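Local coordinates for Aureochrome1-like protein (Ochromonas danica, PDB 6I20) that binds flavin mononucleotide in a PAS-fold LOV domain and probably serves as a blue-light photoreceptor, as its aureochrome relatives do, at residues V81-Y86 / N95-A100. Numbering follows the deposited sequence. Where two conformers were deposited one is given.
With FMN (flavin mononucleotide), chain E.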
loop_
_atom_site.group_PDB
_atom_site.type_symbol
_atom_site.label_atom_id
_atom_site.label_comp_id
_atom_site.label_asym_id
_atom_site.label_seq_id
_atom_site.Cartn_x
_atom_site.Cartn_y
_atom_site.Cartn_z
ATOM N N VAL A 81 5.625 -6.072 -4.355
ATOM C CA VAL A 81 6.345 -5.372 -5.451
ATOM C C VAL A 81 7.310 -4.379 -4.826
ATOM O O VAL A 81 7.148 -3.959 -3.652
ATOM C CB VAL A 81 5.446 -4.614 -6.469
ATOM C CG1 VAL A 81 4.511 -5.551 -7.202
ATOM C CG2 VAL A 81 4.716 -3.480 -5.795
ATOM N N VAL A 82 8.310 -3.999 -5.592
ATOM C CA VAL A 82 9.163 -2.878 -5.212
ATOM C C VAL A 82 8.983 -1.845 -6.322
ATOM O O VAL A 82 9.160 -2.167 -7.499
ATOM C CB VAL A 82 10.641 -3.275 -5.039
ATOM C CG1 VAL A 82 11.506 -2.048 -4.843
ATOM C CG2 VAL A 82 10.755 -4.178 -3.814
ATOM N N LEU A 83 8.639 -0.637 -5.929
ATOM C CA LEU A 83 8.430 0.428 -6.927
ATOM C C LEU A 83 8.778 1.774 -6.353
ATOM O O LEU A 83 8.781 1.991 -5.150
ATOM C CB LEU A 83 7.009 0.381 -7.489
ATOM C CG LEU A 83 5.882 1.052 -6.718
ATOM C CD1 LEU A 83 4.565 0.954 -7.504
ATOM C CD2 LEU A 83 5.651 0.468 -5.331
ATOM N N LEU A 84 9.050 2.714 -7.274
ATOM C CA LEU A 84 9.394 4.068 -6.878
ATOM C C LEU A 84 8.141 4.863 -6.558
ATOM O O LEU A 84 7.194 4.867 -7.347
ATOM C CB LEU A 84 10.184 4.733 -8.001
ATOM C CG LEU A 84 10.906 6.018 -7.584
ATOM C CD1 LEU A 84 12.132 5.717 -6.724
ATOM C CD2 LEU A 84 11.301 6.848 -8.810
ATOM N N ASN A 85 8.144 5.510 -5.408
ATOM C CA ASN A 85 7.029 6.349 -4.997
ATOM C C ASN A 85 7.563 7.746 -4.652
ATOM O O ASN A 85 8.758 7.988 -4.528
ATOM C CB ASN A 85 6.302 5.764 -3.778
ATOM C CG ASN A 85 5.264 4.709 -4.086
ATOM O OD1 ASN A 85 4.662 4.205 -3.105
ATOM N ND2 ASN A 85 4.947 4.408 -5.341
ATOM N N TYR A 86 6.605 8.663 -4.563
ATOM C CA TYR A 86 6.836 10.100 -4.419
ATOM C C TYR A 86 6.131 10.618 -3.162
ATOM O O TYR A 86 4.939 10.337 -2.937
ATOM C CB TYR A 86 6.247 10.862 -5.619
ATOM C CG TYR A 86 7.006 10.649 -6.910
ATOM C CD1 TYR A 86 6.907 9.456 -7.611
ATOM C CD2 TYR A 86 7.803 11.657 -7.444
ATOM C CE1 TYR A 86 7.593 9.251 -8.784
ATOM C CE2 TYR A 86 8.469 11.463 -8.639
ATOM C CZ TYR A 86 8.373 10.237 -9.295
ATOM O OH TYR A 86 9.061 9.950 -10.484
ATOM N N ASN A 95 9.752 1.711 -2.450
ATOM C CA ASN A 95 8.730 1.153 -1.568
ATOM C C ASN A 95 8.630 -0.338 -1.880
ATOM O O ASN A 95 8.235 -0.731 -2.970
ATOM C CB ASN A 95 7.403 1.864 -1.875
ATOM C CG ASN A 95 6.218 1.401 -1.059
ATOM O OD1 ASN A 95 6.333 0.498 -0.224
ATOM N ND2 ASN A 95 5.070 2.046 -1.268
ATOM N N GLN A 96 8.961 -1.190 -0.881
ATOM C CA GLN A 96 8.589 -2.608 -0.939
ATOM C C GLN A 96 7.207 -2.709 -0.368
ATOM O O GLN A 96 6.992 -2.486 0.853
ATOM C CB GLN A 96 9.584 -3.487 -0.178
ATOM C CG GLN A 96 9.208 -4.948 -0.278
ATOM C CD GLN A 96 10.205 -5.824 0.443
ATOM O OE1 GLN A 96 11.326 -5.865 0.057
ATOM N NE2 GLN A 96 9.776 -6.490 1.500
ATOM N N LEU A 97 6.235 -2.919 -1.268
ATOM C CA LEU A 97 4.827 -2.835 -0.997
ATOM C C LEU A 97 4.220 -4.226 -0.965
ATOM O O LEU A 97 4.383 -4.988 -1.887
ATOM C CB LEU A 97 4.165 -2.029 -2.132
ATOM C CG LEU A 97 2.665 -1.947 -2.125
ATOM C CD1 LEU A 97 2.104 -1.254 -0.885
ATOM C CD2 LEU A 97 2.185 -1.204 -3.383
ATOM N N PHE A 98 3.506 -4.513 0.120
ATOM C CA PHE A 98 2.751 -5.771 0.285
ATOM C C PHE A 98 1.270 -5.444 0.275
ATOM O O PHE A 98 0.840 -4.571 1.035
ATOM C CB PHE A 98 3.098 -6.343 1.676
ATOM C CG PHE A 98 2.187 -7.456 2.154
ATOM C CD1 PHE A 98 2.021 -8.598 1.401
ATOM C CD2 PHE A 98 1.524 -7.354 3.353
ATOM C CE1 PHE A 98 1.212 -9.638 1.877
ATOM C CE2 PHE A 98 0.740 -8.386 3.817
ATOM C CZ PHE A 98 0.561 -9.503 3.072
ATOM N N ILE A 99 0.499 -6.154 -0.550
ATOM C CA ILE A 99 -0.953 -5.959 -0.561
ATOM C C ILE A 99 -1.615 -7.311 -0.392
ATOM O O ILE A 99 -1.236 -8.301 -1.016
ATOM C CB ILE A 99 -1.455 -5.222 -1.835
ATOM C CG1 ILE A 99 -0.748 -3.882 -1.967
ATOM C CG2 ILE A 99 -2.960 -4.989 -1.796
ATOM C CD1 ILE A 99 -0.980 -3.199 -3.320
ATOM N N ALA A 100 -2.591 -7.335 0.509
ATOM C CA ALA A 100 -3.312 -8.569 0.834
ATOM C C ALA A 100 -4.794 -8.297 1.045
ATOM O O ALA A 100 -5.189 -7.269 1.566
ATOM C CB ALA A 100 -2.764 -9.197 2.100
HETATM N N1 FMN E . 0.489 1.988 -4.946
HETATM C C2 FMN E . 1.654 2.610 -4.663
HETATM O O2 FMN E . 2.316 3.085 -5.615
HETATM N N3 FMN E . 2.130 2.763 -3.403
HETATM C C4 FMN E . 1.467 2.266 -2.315
HETATM O O4 FMN E . 1.977 2.367 -1.167
HETATM C C4A FMN E . 0.215 1.630 -2.554
HETATM N N5 FMN E . -0.511 1.131 -1.503
HETATM C C5A FMN E . -1.651 0.457 -1.791
HETATM C C6 FMN E . -2.420 -0.093 -0.742
HETATM C C7 FMN E . -3.568 -0.775 -0.972
HETATM C C7M FMN E . -4.366 -1.394 0.198
HETATM C C8 FMN E . -4.052 -0.957 -2.313
HETATM C C8M FMN E . -5.308 -1.720 -2.583
HETATM C C9 FMN E . -3.325 -0.429 -3.352
HETATM C C9A FMN E . -2.133 0.250 -3.145
HETATM N N10 FMN E . -1.419 0.847 -4.215
HETATM C C10 FMN E . -0.235 1.465 -3.931
HETATM C "C1'" FMN E . -1.790 0.600 -5.603
HETATM C "C2'" FMN E . -2.774 1.598 -6.223
HETATM O "O2'" FMN E . -3.710 2.002 -5.213
HETATM C "C3'" FMN E . -3.524 0.923 -7.362
HETATM O "O3'" FMN E . -4.166 -0.288 -6.930
HETATM C "C4'" FMN E . -2.685 0.614 -8.581
HETATM O "O4'" FMN E . -2.017 1.825 -8.978
HETATM C "C5'" FMN E . -3.588 0.139 -9.768
HETATM O "O5'" FMN E . -4.843 0.897 -9.788
HETATM P P FMN E . -5.596 1.017 -11.209
HETATM O O1P FMN E . -6.769 1.889 -10.984
HETATM O O2P FMN E . -4.617 1.584 -12.152
HETATM O O3P FMN E . -5.953 -0.426 -11.542
#
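V81 and L97 face each other as an antiparallel hydrogen-bonded pair, and so do L83 and N95; between them V82 and Q96 form the non-hydrogen-bonded pair, with CA atoms 4.3 Å apart. Each hydrogen-bonded pair is closed by two N-H···O=C bonds, and the short segments are strongly twisted, their directions 132° apart. From V82, CA also offers a C-H contact to N95 O at 3.2 Å.

V82 and Q96 turn to the sheet face away from the flavin, where V82 CG2 rests on Q96 CB and CG, while the Q96 amide reaches Y123 of helix 121-130. Strands 79-86 and 92-103 form a hairpin at one edge of the antiparallel PAS sheet, and the opposite face carries the flavin.

There N85 OD1 accepts two bonds. FMN N3 donates one at 2.9 Å, almost straight. N95 ND2 gives the other, also 2.9 Å, from above the N85 carbonyl plane, though OD1 lies in the N95 amide plane. N85 ND2 donates to FMN O2 (3.0 Å) and to the backbone O of L84, met from above its carbonyl plane. With donor and acceptor both engaged by FMN and N95, the flip of the N85 amide is settled. With CG anti to its backbone N (chi1 179°), N95 directs its amide at N85, the two amide planes 73° apart; its ND2 also bonds weakly to FMN O4. L97 presses CD2 against the isoalloxazine, 3.5 Å from FMN C4A, and L83 CD1 lies 3.6 Å from FMN O2.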